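Local coordinates for protein DNA polymerase III, beta subunit (PDB 3T0P) that probably tethers DNA polymerases and other proteins to DNA, conferring processivity, as a ring-shaped head-to-tail homodimer that encircles the double helix, at residues R124-V129 and D189-V194; N222-E227 and V233-I238; K261-D266 and E305-D310; I283-N286 and N291-L294. All blocks are in the same frame, centred on the assembly; numbering follows the deposited sequence.

Contact 1: residues R124-V129 and D189-V194; sequences RNESIV and DSKKVV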
loop_
_atom_site.group_PDB
_atom_site.type_symbol
_atom_site.label_atom_id
_atom_site.label_comp_id
_atom_site.label_asym_id
_atom_site.label_seq_id
_atom_site.Cartn_x
_atom_site.Cartn_y
_atom_site.Cartn_z
ATOM N N ARG B 124 -28.363 -9.335 27.509
ATOM C CA ARG B 124 -27.370 -8.424 28.056
ATOM C C ARG B 124 -27.427 -8.453 29.568
ATOM O O ARG B 124 -28.344 -7.893 30.176
ATOM C CB ARG B 124 -27.581 -7.005 27.518
ATOM C CG ARG B 124 -26.977 -6.796 26.144
ATOM C CD ARG B 124 -27.748 -5.752 25.359
ATOM N NE ARG B 124 -27.074 -5.362 24.118
ATOM C CZ ARG B 124 -27.075 -6.076 22.994
ATOM N NH1 ARG B 124 -27.674 -7.261 22.950
ATOM N NH2 ARG B 124 -26.460 -5.621 21.912
ATOM N N ASN B 125 -26.458 -9.140 30.172
ATOM C CA ASN B 125 -26.366 -9.236 31.608
ATOM C C ASN B 125 -25.378 -8.177 32.063
ATOM O O ASN B 125 -25.600 -6.979 31.830
ATOM C CB ASN B 125 -25.981 -10.667 32.035
ATOM C CG ASN B 125 -26.954 -11.720 31.543
ATOM O OD1 ASN B 125 -28.187 -11.546 31.591
ATOM N ND2 ASN B 125 -26.414 -12.823 31.031
ATOM N N GLU B 126 -24.311 -8.617 32.715
ATOM C CA GLU B 126 -23.242 -7.788 33.227
ATOM C C GLU B 126 -22.468 -7.184 32.046
ATOM O O GLU B 126 -22.185 -7.882 31.072
ATOM C CB GLU B 126 -22.341 -8.644 34.125
ATOM C CG GLU B 126 -21.301 -7.865 34.906
ATOM C CD GLU B 126 -20.474 -8.688 35.881
ATOM O OE1 GLU B 126 -19.963 -9.760 35.483
ATOM O OE2 GLU B 126 -20.333 -8.253 37.047
ATOM N N SER B 127 -22.199 -5.881 32.118
ATOM C CA SER B 127 -21.476 -5.094 31.114
ATOM C C SER B 127 -20.081 -4.762 31.592
ATOM O O SER B 127 -19.888 -4.477 32.770
ATOM C CB SER B 127 -22.218 -3.797 30.831
ATOM O OG SER B 127 -22.434 -3.124 32.059
ATOM N N ILE B 128 -19.121 -4.788 30.687
ATOM C CA ILE B 128 -17.730 -4.447 30.946
ATOM C C ILE B 128 -17.413 -3.213 30.086
ATOM O O ILE B 128 -17.652 -3.232 28.886
ATOM C CB ILE B 128 -16.809 -5.665 30.632
ATOM C CG1 ILE B 128 -17.056 -6.825 31.623
ATOM C CG2 ILE B 128 -15.333 -5.287 30.626
ATOM C CD1 ILE B 128 -18.022 -7.987 31.104
ATOM N N VAL B 129 -16.865 -2.156 30.683
ATOM C CA VAL B 129 -16.493 -0.972 29.923
ATOM C C VAL B 129 -14.948 -0.843 29.800
ATOM O O VAL B 129 -14.244 -0.817 30.793
ATOM C CB VAL B 129 -17.101 0.316 30.523
ATOM C CG1 VAL B 129 -16.688 1.535 29.703
ATOM C CG2 VAL B 129 -18.611 0.221 30.610
ATOM N N ASP B 189 -17.917 -10.002 37.862
ATOM C CA ASP B 189 -17.982 -11.435 38.120
ATOM C C ASP B 189 -16.931 -12.124 37.280
ATOM O O ASP B 189 -16.552 -11.604 36.226
ATOM C CB ASP B 189 -19.368 -12.023 37.794
ATOM C CG ASP B 189 -20.518 -11.529 38.649
ATOM O OD1 ASP B 189 -20.262 -11.065 39.791
ATOM O OD2 ASP B 189 -21.677 -11.616 38.184
ATOM N N SER B 190 -16.444 -13.276 37.748
ATOM C CA SER B 190 -15.453 -14.039 37.021
ATOM C C SER B 190 -16.017 -14.504 35.676
ATOM O O SER B 190 -17.181 -14.901 35.583
ATOM C CB SER B 190 -14.971 -15.218 37.846
ATOM O OG SER B 190 -14.214 -14.715 38.932
ATOM N N LYS B 191 -15.184 -14.401 34.648
ATOM C CA LYS B 191 -15.503 -14.796 33.278
ATOM C C LYS B 191 -14.226 -15.255 32.608
ATOM O O LYS B 191 -13.178 -14.662 32.847
ATOM C CB LYS B 191 -16.169 -13.641 32.499
ATOM C CG LYS B 191 -17.674 -13.798 32.390
ATOM C CD LYS B 191 -18.380 -12.459 32.286
ATOM C CE LYS B 191 -19.867 -12.622 32.454
ATOM N NZ LYS B 191 -20.525 -11.325 32.713
ATOM N N LYS B 192 -14.308 -16.319 31.803
ATOM C CA LYS B 192 -13.196 -16.913 31.064
ATOM C C LYS B 192 -13.746 -17.417 29.730
ATOM O O LYS B 192 -14.474 -18.403 29.697
ATOM C CB LYS B 192 -12.584 -18.049 31.915
ATOM C CG LYS B 192 -11.104 -18.265 31.710
ATOM C CD LYS B 192 -10.617 -19.530 32.414
ATOM C CE LYS B 192 -9.267 -19.961 31.884
ATOM N NZ LYS B 192 -8.626 -21.028 32.718
ATOM N N VAL B 193 -13.468 -16.700 28.641
ATOM C CA VAL B 193 -13.968 -17.034 27.302
ATOM C C VAL B 193 -12.857 -16.931 26.251
ATOM O O VAL B 193 -11.855 -16.236 26.457
ATOM C CB VAL B 193 -15.184 -16.165 26.887
ATOM C CG1 VAL B 193 -16.365 -16.379 27.832
ATOM C CG2 VAL B 193 -14.821 -14.681 26.755
ATOM N N VAL B 194 -13.059 -17.601 25.112
ATOM C CA VAL B 194 -12.110 -17.580 24.012
ATOM C C VAL B 194 -12.831 -16.956 22.802
ATOM O O VAL B 194 -13.803 -17.517 22.274
ATOM C CB VAL B 194 -11.489 -18.969 23.707
ATOM C CG1 VAL B 194 -10.410 -18.865 22.627
ATOM C CG2 VAL B 194 -10.912 -19.604 24.967
#

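Contact 2: residues N222-E227 and V233-I238; sequences NHIVFE and VVSRLI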
loop_
_atom_site.group_PDB
_atom_site.type_symbol
_atom_site.label_atom_id
_atom_site.label_comp_id
_atom_site.label_asym_id
_atom_site.label_seq_id
_atom_site.Cartn_x
_atom_site.Cartn_y
_atom_site.Cartn_z
ATOM N N ASN B 222 -22.359 -18.179 25.033
ATOM C CA ASN B 222 -21.893 -18.634 23.734
ATOM C C ASN B 222 -21.542 -17.465 22.839
ATOM O O ASN B 222 -21.103 -17.682 21.707
ATOM C CB ASN B 222 -23.012 -19.466 23.070
ATOM C CG ASN B 222 -23.860 -20.259 24.038
ATOM O OD1 ASN B 222 -25.014 -19.904 24.323
ATOM N ND2 ASN B 222 -23.289 -21.321 24.598
ATOM N N HIS B 223 -21.776 -16.225 23.329
ATOM C CA HIS B 223 -21.577 -15.001 22.564
ATOM C C HIS B 223 -20.873 -13.883 23.328
ATOM O O HIS B 223 -20.922 -13.806 24.556
ATOM C CB HIS B 223 -22.935 -14.475 22.080
ATOM C CG HIS B 223 -23.640 -15.421 21.160
ATOM N ND1 HIS B 223 -23.402 -15.414 19.800
ATOM C CD2 HIS B 223 -24.504 -16.419 21.443
ATOM C CE1 HIS B 223 -24.148 -16.385 19.298
ATOM N NE2 HIS B 223 -24.825 -17.016 20.252
ATOM N N ILE B 224 -20.197 -13.024 22.564
ATOM C CA ILE B 224 -19.578 -11.797 23.041
ATOM C C ILE B 224 -20.175 -10.678 22.182
ATOM O O ILE B 224 -20.326 -10.852 20.976
ATOM C CB ILE B 224 -18.036 -11.807 23.069
ATOM C CG1 ILE B 224 -17.493 -10.513 23.743
ATOM C CG2 ILE B 224 -17.417 -12.057 21.668
ATOM C CD1 ILE B 224 -16.009 -10.632 24.276
ATOM N N VAL B 225 -20.563 -9.570 22.816
ATOM C CA VAL B 225 -21.152 -8.393 22.175
ATOM C C VAL B 225 -20.298 -7.172 22.532
ATOM O O VAL B 225 -19.945 -6.979 23.690
ATOM C CB VAL B 225 -22.646 -8.207 22.587
ATOM C CG1 VAL B 225 -23.261 -6.952 21.960
ATOM C CG2 VAL B 225 -23.478 -9.454 22.260
ATOM N N PHE B 226 -19.936 -6.385 21.520
ATOM C CA PHE B 226 -19.207 -5.131 21.631
ATOM C C PHE B 226 -20.101 -4.025 21.133
ATOM O O PHE B 226 -20.593 -4.126 20.018
ATOM C CB PHE B 226 -17.918 -5.149 20.780
ATOM C CG PHE B 226 -16.933 -6.233 21.102
ATOM C CD1 PHE B 226 -17.037 -7.489 20.511
ATOM C CD2 PHE B 226 -15.857 -5.985 21.945
ATOM C CE1 PHE B 226 -16.111 -8.489 20.800
ATOM C CE2 PHE B 226 -14.933 -6.981 22.223
ATOM C CZ PHE B 226 -15.074 -8.229 21.657
ATOM N N GLU B 227 -20.333 -2.984 21.941
ATOM C CA GLU B 227 -21.104 -1.813 21.510
ATOM C C GLU B 227 -20.242 -0.579 21.592
ATOM O O GLU B 227 -19.576 -0.368 22.590
ATOM C CB GLU B 227 -22.368 -1.574 22.333
ATOM C CG GLU B 227 -23.196 -2.786 22.673
ATOM C CD GLU B 227 -24.492 -2.321 23.300
ATOM O OE1 GLU B 227 -24.428 -1.546 24.281
ATOM O OE2 GLU B 227 -25.560 -2.604 22.717
ATOM N N VAL B 233 -21.315 -5.294 17.485
ATOM C CA VAL B 233 -20.564 -6.416 16.970
ATOM C C VAL B 233 -20.945 -7.583 17.825
ATOM O O VAL B 233 -20.906 -7.471 19.059
ATOM C CB VAL B 233 -19.047 -6.153 16.953
ATOM C CG1 VAL B 233 -18.292 -7.415 16.584
ATOM C CG2 VAL B 233 -18.694 -5.020 15.993
ATOM N N VAL B 234 -21.395 -8.682 17.183
ATOM C CA VAL B 234 -21.761 -9.920 17.867
ATOM C C VAL B 234 -20.911 -11.081 17.331
ATOM O O VAL B 234 -20.807 -11.267 16.125
ATOM C CB VAL B 234 -23.267 -10.211 17.758
ATOM C CG1 VAL B 234 -23.630 -11.481 18.541
ATOM C CG2 VAL B 234 -24.082 -9.020 18.252
ATOM N N SER B 235 -20.302 -11.849 18.223
ATOM C CA SER B 235 -19.464 -12.959 17.806
ATOM C C SER B 235 -19.718 -14.183 18.624
ATOM O O SER B 235 -19.934 -14.093 19.835
ATOM C CB SER B 235 -17.990 -12.575 17.901
ATOM O OG SER B 235 -17.102 -13.650 17.631
ATOM N N ARG B 236 -19.667 -15.359 17.966
ATOM C CA ARG B 236 -19.715 -16.655 18.641
ATOM C C ARG B 236 -18.421 -16.813 19.424
ATOM O O ARG B 236 -17.444 -16.157 19.096
ATOM C CB ARG B 236 -19.848 -17.787 17.633
ATOM C CG ARG B 236 -21.214 -17.921 16.951
ATOM C CD ARG B 236 -21.421 -19.314 16.338
ATOM N NE ARG B 236 -20.202 -19.856 15.719
ATOM C CZ ARG B 236 -20.074 -20.177 14.432
ATOM N NH1 ARG B 236 -21.106 -20.056 13.602
ATOM N NH2 ARG B 236 -18.919 -20.641 13.969
ATOM N N LEU B 237 -18.409 -17.626 20.474
ATOM C CA LEU B 237 -17.211 -17.878 21.255
ATOM C C LEU B 237 -16.694 -19.281 20.935
ATOM O O LEU B 237 -17.462 -20.117 20.478
ATOM C CB LEU B 237 -17.530 -17.747 22.760
ATOM C CG LEU B 237 -17.876 -16.353 23.258
ATOM C CD1 LEU B 237 -18.436 -16.431 24.654
ATOM C CD2 LEU B 237 -16.660 -15.411 23.198
ATOM N N ILE B 238 -15.404 -19.548 21.169
ATOM C CA ILE B 238 -14.846 -20.885 20.921
ATOM C C ILE B 238 -15.088 -21.768 22.158
ATOM O O ILE B 238 -14.747 -21.373 23.279
ATOM C CB ILE B 238 -13.353 -20.823 20.533
ATOM C CG1 ILE B 238 -13.146 -19.837 19.366
ATOM C CG2 ILE B 238 -12.836 -22.230 20.209
ATOM C CD1 ILE B 238 -11.724 -19.530 19.006
#

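Contact 3: residues K261-D266 and E305-D310; sequences KRELLD and EDIDID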
loop_
_atom_site.group_PDB
_atom_site.type_symbol
_atom_site.label_atom_id
_atom_site.label_comp_id
_atom_site.label_asym_id
_atom_site.label_seq_id
_atom_site.Cartn_x
_atom_site.Cartn_y
_atom_site.Cartn_z
ATOM N N LYS B 261 15.079 -1.759 24.543
ATOM C CA LYS B 261 14.063 -2.360 23.678
ATOM C C LYS B 261 14.307 -2.018 22.186
ATOM O O LYS B 261 14.324 -2.921 21.347
ATOM C CB LYS B 261 12.655 -1.914 24.147
ATOM C CG LYS B 261 11.421 -2.529 23.423
ATOM C CD LYS B 261 11.085 -1.932 22.016
ATOM C CE LYS B 261 11.058 -0.409 21.901
ATOM N NZ LYS B 261 10.105 0.242 22.854
ATOM N N ARG B 262 14.503 -0.750 21.865
ATOM C CA ARG B 262 14.726 -0.305 20.478
ATOM C C ARG B 262 16.010 -0.903 19.888
ATOM O O ARG B 262 15.978 -1.345 18.739
ATOM C CB ARG B 262 14.754 1.245 20.390
ATOM C CG ARG B 262 14.999 1.902 18.997
ATOM C CD ARG B 262 14.013 1.507 17.901
ATOM N NE ARG B 262 12.614 1.573 18.335
ATOM C CZ ARG B 262 11.578 1.175 17.603
ATOM N NH1 ARG B 262 11.767 0.700 16.375
ATOM N NH2 ARG B 262 10.349 1.246 18.091
ATOM N N GLU B 263 17.124 -0.947 20.653
ATOM C CA GLU B 263 18.372 -1.527 20.139
ATOM C C GLU B 263 18.207 -3.020 19.830
ATOM O O GLU B 263 18.720 -3.477 18.808
ATOM C CB GLU B 263 19.544 -1.345 21.105
ATOM C CG GLU B 263 20.102 0.064 21.194
ATOM C CD GLU B 263 21.168 0.259 22.266
ATOM O OE1 GLU B 263 21.880 -0.719 22.592
ATOM O OE2 GLU B 263 21.287 1.394 22.787
ATOM N N LEU B 264 17.502 -3.774 20.707
ATOM C CA LEU B 264 17.278 -5.199 20.494
ATOM C C LEU B 264 16.395 -5.403 19.243
ATOM O O LEU B 264 16.760 -6.163 18.334
ATOM C CB LEU B 264 16.662 -5.878 21.746
ATOM C CG LEU B 264 16.475 -7.407 21.623
ATOM C CD1 LEU B 264 17.802 -8.117 21.291
ATOM C CD2 LEU B 264 15.852 -7.992 22.893
ATOM N N LEU B 265 15.280 -4.685 19.174
ATOM C CA LEU B 265 14.371 -4.725 18.020
ATOM C C LEU B 265 15.112 -4.387 16.713
ATOM O O LEU B 265 15.018 -5.166 15.742
ATOM C CB LEU B 265 13.170 -3.757 18.227
ATOM C CG LEU B 265 12.174 -3.624 17.053
ATOM C CD1 LEU B 265 11.668 -5.022 16.569
ATOM C CD2 LEU B 265 11.015 -2.730 17.431
ATOM N N ASP B 266 15.874 -3.280 16.691
ATOM C CA ASP B 266 16.601 -2.907 15.440
ATOM C C ASP B 266 17.626 -3.962 15.005
ATOM O O ASP B 266 17.778 -4.220 13.812
ATOM C CB ASP B 266 17.286 -1.553 15.582
ATOM C CG ASP B 266 16.305 -0.387 15.574
ATOM O OD1 ASP B 266 15.077 -0.628 15.334
ATOM O OD2 ASP B 266 16.745 0.763 15.845
ATOM N N GLU B 305 26.505 -8.694 15.773
ATOM C CA GLU B 305 26.186 -7.435 16.449
ATOM C C GLU B 305 26.337 -7.575 17.960
ATOM O O GLU B 305 25.920 -8.583 18.514
ATOM C CB GLU B 305 24.736 -6.976 16.122
ATOM C CG GLU B 305 24.440 -5.583 16.665
ATOM C CD GLU B 305 23.285 -4.797 16.064
ATOM O OE1 GLU B 305 22.765 -5.200 14.993
ATOM O OE2 GLU B 305 22.889 -3.780 16.685
ATOM N N ASP B 306 26.848 -6.526 18.622
ATOM C CA ASP B 306 26.994 -6.467 20.078
ATOM C C ASP B 306 26.067 -5.408 20.654
ATOM O O ASP B 306 25.990 -4.318 20.127
ATOM C CB ASP B 306 28.456 -6.185 20.490
ATOM C CG ASP B 306 29.452 -7.273 20.129
ATOM O OD1 ASP B 306 29.232 -8.440 20.524
ATOM O OD2 ASP B 306 30.477 -6.950 19.492
ATOM N N ILE B 307 25.349 -5.734 21.722
ATOM C CA ILE B 307 24.471 -4.793 22.411
ATOM C C ILE B 307 24.888 -4.772 23.874
ATOM O O ILE B 307 25.059 -5.832 24.476
ATOM C CB ILE B 307 22.954 -5.125 22.247
ATOM C CG1 ILE B 307 22.561 -5.310 20.758
ATOM C CG2 ILE B 307 22.066 -4.048 22.922
ATOM C CD1 ILE B 307 21.053 -5.698 20.543
ATOM N N ASP B 308 25.051 -3.566 24.443
ATOM C CA ASP B 308 25.347 -3.374 25.864
ATOM C C ASP B 308 24.138 -3.801 26.699
ATOM O O ASP B 308 23.016 -3.407 26.392
ATOM C CB ASP B 308 25.663 -1.894 26.153
ATOM C CG ASP B 308 26.961 -1.349 25.603
ATOM O OD1 ASP B 308 27.779 -2.149 25.085
ATOM O OD2 ASP B 308 27.179 -0.123 25.715
ATOM N N ILE B 309 24.355 -4.619 27.732
ATOM C CA ILE B 309 23.271 -5.086 28.616
ATOM C C ILE B 309 23.723 -5.017 30.064
ATOM O O ILE B 309 24.918 -4.856 30.349
ATOM C CB ILE B 309 22.807 -6.547 28.272
ATOM C CG1 ILE B 309 23.930 -7.573 28.519
ATOM C CG2 ILE B 309 22.227 -6.648 26.848
ATOM C CD1 ILE B 309 23.530 -8.981 28.479
ATOM N N ASP B 310 22.768 -5.218 30.973
ATOM C CA ASP B 310 23.012 -5.415 32.396
ATOM C C ASP B 310 22.508 -6.826 32.670
ATOM O O ASP B 310 21.315 -7.082 32.535
ATOM C CB ASP B 310 22.354 -4.337 33.280
HETATM O O HOH W 1 21.103 -1.787 25.756
HETATM O O HOH W 2 24.581 -0.974 22.742
#

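Contact 4: residues I283-N286 and N291-L294; sequences IIMN and NMEL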
loop_
_atom_site.group_PDB
_atom_site.type_symbol
_atom_site.label_atom_id
_atom_site.label_comp_id
_atom_site.label_asym_id
_atom_site.label_seq_id
_atom_site.Cartn_x
_atom_site.Cartn_y
_atom_site.Cartn_z
ATOM N N ILE B 283 18.248 -16.743 15.109
ATOM C CA ILE B 283 19.175 -15.722 15.559
ATOM C C ILE B 283 19.818 -16.326 16.841
ATOM O O ILE B 283 19.086 -16.879 17.675
ATOM C CB ILE B 283 18.512 -14.321 15.753
ATOM C CG1 ILE B 283 19.602 -13.279 16.056
ATOM C CG2 ILE B 283 17.393 -14.336 16.828
ATOM C CD1 ILE B 283 19.362 -11.995 15.610
ATOM N N ILE B 284 21.158 -16.322 16.933
ATOM C CA ILE B 284 21.899 -16.858 18.091
ATOM C C ILE B 284 22.309 -15.710 19.016
ATOM O O ILE B 284 22.928 -14.763 18.547
ATOM C CB ILE B 284 23.141 -17.688 17.682
ATOM C CG1 ILE B 284 22.839 -18.784 16.634
ATOM C CG2 ILE B 284 23.909 -18.239 18.907
ATOM C CD1 ILE B 284 21.837 -19.795 16.986
HETATM N N MSE B 285 21.944 -15.790 20.315
HETATM C CA MSE B 285 22.336 -14.816 21.330
HETATM C C MSE B 285 23.410 -15.421 22.259
HETATM O O MSE B 285 23.235 -16.533 22.748
HETATM C CB MSE B 285 21.151 -14.364 22.197
HETATM C CG MSE B 285 20.028 -13.603 21.471
HETATM SE SE MSE B 285 18.578 -13.254 22.815
HETATM C CE MSE B 285 17.307 -12.218 21.663
ATOM N N ASN B 286 24.510 -14.698 22.479
ATOM C CA ASN B 286 25.558 -15.094 23.421
ATOM C C ASN B 286 25.580 -13.987 24.483
ATOM O O ASN B 286 25.999 -12.847 24.226
ATOM C CB ASN B 286 26.898 -15.319 22.732
ATOM C CG ASN B 286 27.069 -16.683 22.095
ATOM O OD1 ASN B 286 26.599 -16.947 20.992
ATOM N ND2 ASN B 286 27.857 -17.547 22.719
ATOM N N ASN B 291 27.334 -7.631 27.962
ATOM C CA ASN B 291 27.210 -7.745 26.517
ATOM C C ASN B 291 26.327 -8.877 26.037
ATOM O O ASN B 291 26.382 -9.994 26.527
ATOM C CB ASN B 291 28.607 -7.933 25.873
ATOM C CG ASN B 291 28.603 -7.723 24.377
ATOM O OD1 ASN B 291 28.531 -6.594 23.887
ATOM N ND2 ASN B 291 28.606 -8.806 23.620
HETATM N N MSE B 292 25.569 -8.580 24.986
HETATM C CA MSE B 292 24.809 -9.539 24.216
HETATM C C MSE B 292 25.348 -9.506 22.790
HETATM O O MSE B 292 25.342 -8.452 22.140
HETATM C CB MSE B 292 23.299 -9.278 24.234
HETATM C CG MSE B 292 22.566 -10.287 23.385
HETATM SE SE MSE B 292 20.673 -9.913 23.087
HETATM C CE MSE B 292 19.975 -10.280 24.920
ATOM N N GLU B 293 25.810 -10.656 22.318
ATOM C CA GLU B 293 26.249 -10.832 20.946
ATOM C C GLU B 293 25.181 -11.616 20.183
ATOM O O GLU B 293 24.788 -12.705 20.617
ATOM C CB GLU B 293 27.593 -11.557 20.895
ATOM C CG GLU B 293 28.072 -11.689 19.461
ATOM C CD GLU B 293 29.344 -12.487 19.287
ATOM O OE1 GLU B 293 29.358 -13.688 19.642
ATOM O OE2 GLU B 293 30.335 -11.901 18.797
ATOM N N LEU B 294 24.733 -11.067 19.050
ATOM C CA LEU B 294 23.740 -11.660 18.162
ATOM C C LEU B 294 24.364 -12.007 16.834
ATOM O O LEU B 294 25.076 -11.195 16.250
ATOM C CB LEU B 294 22.543 -10.718 17.951
ATOM C CG LEU B 294 21.777 -10.365 19.210
ATOM C CD1 LEU B 294 22.264 -9.030 19.761
ATOM C CD2 LEU B 294 20.306 -10.292 18.938
HETATM O O HOH W 3 25.901 -14.948 19.147
HETATM O O HOH W 4 28.554 -11.676 24.695
#

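Contact 1: residues R124-V129 and D189-V194
E126 and D189 mark the nearest approach of the two backbones, yet their CA atoms stay 8.1 Å apart, too far for strand pairing. Residues 124-126 are loop leading into strand 127-131, which pairs with strand 214-220, while 189-194 runs along strand 187-196, whose partner is strand 157-163. Side chains therefore bridge the gap, and E126 does nearly all of the bridging. Its CG lies anti to the backbone N (chi1 -171°) and the chain beyond is extended, which delivers the carboxylate to the backbone of D189. There the amide is shared: D189 N donates to E126 OE2 at 3.1 Å with an N-H...O angle of 160°, and less directly to E126 OE1, also at 3.1 Å. Both oxygens are met on their syn side, slightly out of the carboxylate plane. K191, modelled in two positions, here runs antiparallel alongside E126 and sets NZ 3.2 Å from E126 OE1, on the anti lone pair, as a salt bridge. The I128 methyl CD1 sits 4.5 Å from the same NZ. Working against these bonds is the D189 carboxylate, turned 50° from that of E126, with its OD2 3.7 Å from E126 OE1. Two donors thus serve E126 OE1 beside a like charge; the lysine, where it takes this position, and the amide probably offset that repulsion and favour an ionised glutamate.

Contact 2: residues N222-E227 and V233-I238
L237 packs back over the start of the opposing strand. CB lies 3.7 Å from N222 O, the carbonyl that also accepts from L237 N, whose approach is well above the carbonyl plane. CG stays close to it, 3.8 Å from N222 O. The two methyls then part: CD1 reaches H223 N at 3.6 Å, while CD2 meets I224 CG2 at 3.8 Å, the two side chains crossing at about a right angle. Beyond L237 the strands pair regularly. I224 and S235 exchange 2.9 Å bonds between N and O in both directions, and F226 with V233 does the same. On the face of I224 and F226, the CB atoms of F226 and V233 touch at 4.1 Å, and S235 OG is bonded to R236 O and T199. On the other face, V225 and V234 lie side by side; next to them H223 ND1 is buried without a polar partner, although an acetate ion lies about 4 Å from that side chain. This is an antiparallel beta hairpin, with V234 bonded outward to G53 of strand 52-58 and R236 to E51 just before it, so that one sheet runs from the N-terminal into the central domain.

Contact 3: residues K261-D266 and E305-D310
I307 pushes its longer branch against the helix, with CD1 ending 3.8 Å from L264 CA, over the backbone between E263 and L264. L264 leaves its backbone away from the strand, yet its chain crosses that branch at about a right angle, and its CD1 comes within 4.1 Å of I307 CD1. The other branch, CG2, is anti to the I307 backbone N and faces E263, whose extended chain passes alongside, heading the other way, and places OE1 3.4 Å from I307 CG2. The oxygen thus rests against a methyl on its way to the strand. It makes no direct hydrogen bond with 305-310, and water carries the link. One water donates to E263 OE1 at 2.7 Å and accepts from D308 N at 3.1 Å. A second donates to D308 O at 2.6 Å, and only weakly to E263 OE1, at 3.4 Å. Close by, D308 OD1 forms a salt bridge with K103 of the second subunit, and E305 pairs in an antiparallel ladder with a strand of that subunit, so the sheet continues across the interface. R270, on helix 261-272, is a salt-bridge partner of E305. An acetate ion lies about 3 Å from the E263 side chain. Helix and strand are thus held by a small apolar patch where I307 meets L264 and, at its exposed margin, by one firm and one weak water link that join E263 OE1 to the N and O of D308.

Contact 4: residues I283-N286 and N291-L294
N291 begins the returning strand and meets N286 through a water, which donates to N286 O at 2.8 Å and accepts from N291 ND2 at 3.1 Å; the same amide also bonds D306. Next comes M292, a selenomethionine. Its chain turns about the CG-SE bond (chi3 -71°), so that CE lies 3.9 Å from SE of M285, another selenomethionine, extended and crossing it at a slant. E293 forms the hydrogen-bonded pair with N286: E293 N gives a nearly straight bond of 2.9 Å to N286 O (176°), and N286 N answers with 2.7 Å to E293 O. With L294 the chain enters a non-hydrogen-bonded pair with M285. Here L294 CA approaches I284 O at 3.2 Å in a CA-H...O contact. The L294 side chain lies alongside M285, CD2 being 4.2 Å from M285 CG and 3.9 Å from I283 CD1. The hairpin occupies the middle of four antiparallel strands of this chain, with strand 302-308 next to 291-294 and strand 316-320 next to 283-286, while helix 261-272 packs on the face of I283, M285, M292 and L294, through L264, C267, I268 and A271.

The four contacts form two groups, centres 40 to 44 Å and nearest atoms at least about 26 Å apart. Contacts 1 and 2 have centres 11 Å apart, and V194 O lies 2.8 Å from I238 N, a probable hydrogen bond that joins strand 187-196 to the residues after the hairpin; R124 NH2 and E227 OE2 add a salt bridge at 3.2 Å. Contacts 3 and 4, centres 9 Å apart, are nested, contact 4 inside the loop contact 3 closes. Their strands are neighbours in one sheet, I307 N lying 2.7 Å from M292 O. Only contact 3 is touched by the second subunit. Acetate ions, probably from crystallisation, lie near contacts 2 and 3.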